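PDB 1W15: synaptotagmin-4, which is a synaptotagmin involved in moving neuronal dense core vesicles through its interaction with the kinesin KIF1A, and in their capture at synapses once phosphorylated. Local coordinates for residues G131-K134 / E135-F139. Numbering follows the deposited sequence. Where two conformers were deposited one is given.
Sequences GHWK and EICDF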
# COMPACT_ATOMS: atom_id res chain seq x y z
N GLY A 131 20.49 -4.60 -7.92
CA GLY A 131 20.29 -3.13 -8.03
C GLY A 131 19.19 -2.63 -7.10
O GLY A 131 19.24 -1.52 -6.56
N HIS A 132 18.15 -3.45 -6.93
CA HIS A 132 17.04 -3.08 -6.06
C HIS A 132 17.56 -3.02 -4.61
O HIS A 132 17.31 -2.06 -3.90
CB HIS A 132 15.89 -4.11 -6.21
CG HIS A 132 14.59 -3.65 -5.60
ND1 HIS A 132 13.40 -4.34 -5.76
CD2 HIS A 132 14.29 -2.57 -4.82
CE1 HIS A 132 12.42 -3.70 -5.12
NE2 HIS A 132 12.94 -2.62 -4.55
N TRP A 133 18.34 -4.04 -4.21
CA TRP A 133 18.95 -4.03 -2.87
C TRP A 133 19.91 -2.84 -2.64
O TRP A 133 19.91 -2.25 -1.57
CB TRP A 133 19.73 -5.31 -2.64
CG TRP A 133 19.98 -5.62 -1.19
CD1 TRP A 133 21.20 -5.59 -0.52
CD2 TRP A 133 19.01 -6.01 -0.22
NE1 TRP A 133 21.02 -5.99 0.78
CE2 TRP A 133 19.69 -6.24 1.00
CE3 TRP A 133 17.62 -6.21 -0.25
CZ2 TRP A 133 19.04 -6.65 2.17
CZ3 TRP A 133 16.96 -6.63 0.91
CH2 TRP A 133 17.68 -6.84 2.11
N LYS A 134 20.73 -2.53 -3.63
CA LYS A 134 21.61 -1.34 -3.52
C LYS A 134 20.82 -0.04 -3.23
O LYS A 134 21.23 0.81 -2.41
CB LYS A 134 22.47 -1.21 -4.78
CG LYS A 134 23.32 0.08 -4.73
CD LYS A 134 24.52 0.09 -5.64
CE LYS A 134 25.03 1.54 -5.82
NZ LYS A 134 25.52 2.25 -4.54
N GLU A 135 19.68 0.09 -3.92
CA GLU A 135 18.86 1.29 -3.84
C GLU A 135 18.24 1.38 -2.43
O GLU A 135 18.26 2.46 -1.81
CB GLU A 135 17.81 1.30 -4.96
CG GLU A 135 17.26 2.69 -5.28
CD GLU A 135 16.29 2.71 -6.46
OE1 GLU A 135 16.34 1.78 -7.30
OE2 GLU A 135 15.48 3.66 -6.56
N ILE A 136 17.74 0.23 -1.94
CA ILE A 136 17.22 -0.01 -0.57
C ILE A 136 18.21 0.43 0.57
O ILE A 136 17.81 1.09 1.61
CB ILE A 136 16.84 -1.53 -0.40
CG1 ILE A 136 15.53 -1.87 -1.17
CG2 ILE A 136 16.73 -1.95 1.06
CD1 ILE A 136 15.46 -3.35 -1.60
N CYS A 137 19.49 0.08 0.35
CA CYS A 137 20.57 0.46 1.25
C CYS A 137 21.00 1.90 1.04
O CYS A 137 21.38 2.59 1.99
CB CYS A 137 21.75 -0.46 1.04
SG CYS A 137 21.37 -2.17 1.46
N ASP A 138 20.94 2.38 -0.19
CA ASP A 138 21.32 3.79 -0.47
C ASP A 138 20.26 4.80 -0.00
O ASP A 138 20.60 5.96 0.27
CB ASP A 138 21.63 4.03 -1.96
CG ASP A 138 22.96 3.40 -2.40
OD1 ASP A 138 23.79 2.98 -1.55
OD2 ASP A 138 23.21 3.26 -3.60
N PHE A 139 18.98 4.37 0.06
CA PHE A 139 17.88 5.25 0.41
C PHE A 139 17.05 4.73 1.59
O PHE A 139 15.85 4.36 1.40
CB PHE A 139 16.97 5.47 -0.80
CG PHE A 139 17.63 6.24 -1.94
CD1 PHE A 139 18.34 5.58 -2.94
CD2 PHE A 139 17.52 7.62 -2.01
CE1 PHE A 139 18.93 6.28 -4.02
CE2 PHE A 139 18.14 8.34 -3.06
CZ PHE A 139 18.82 7.67 -4.07
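The last two turns of helix 128-138, packed against the beta-sandwich of the C2B domain, join H132, W133 and K134 to I136, C137 and D138 through i to i+3 and i to i+4 contacts. Successive backbone bonds run from the amides of E135, I136, C137 and D138 to the carbonyls of G131, H132, W133 and K134.

On the sheet-facing side, CD1 of I136, in the conformer described here, lies between two rings, 3.5 Å from CD2 of H132 and 3.8 Å from CE3 of W133, meeting both at a slant. CG1 stands beside the backbone N (chi1 -74°), which sends the branch back toward the preceding turn. A second conformer was modelled, so this fit is not unique. All three side chains rest on L23 of strand 18-26, and both ring nitrogens of H132 are hydrogen-bonded, ND1 to H148 NE2 and NE2 to I144 O.

One turn on from W133, SG of C137 sits over a face of the indole, 4.2 Å from the centroid of the five-membered ring and 26° off its normal, a sulfur-aromatic contact. W133 NE1 makes a weak hydrogen bond to L95 O.

On the outer side K134 runs extended until a bend at chi4 (62°) brings NZ 2.7 Å from OD2 of D138, on that oxygen's syn lone pair. OE1 of E135 forms a salt bridge with K146 NZ on strand 144-149.

The helix is thus amphipathic: H132, W133 and I136 are buried against the sandwich, with C137 at the margin beside L95, while an exposed i to i+4 salt bridge probably adds modest stability to the final turn, though both its residues also meet a crystal neighbour and packing may partly set the pairing.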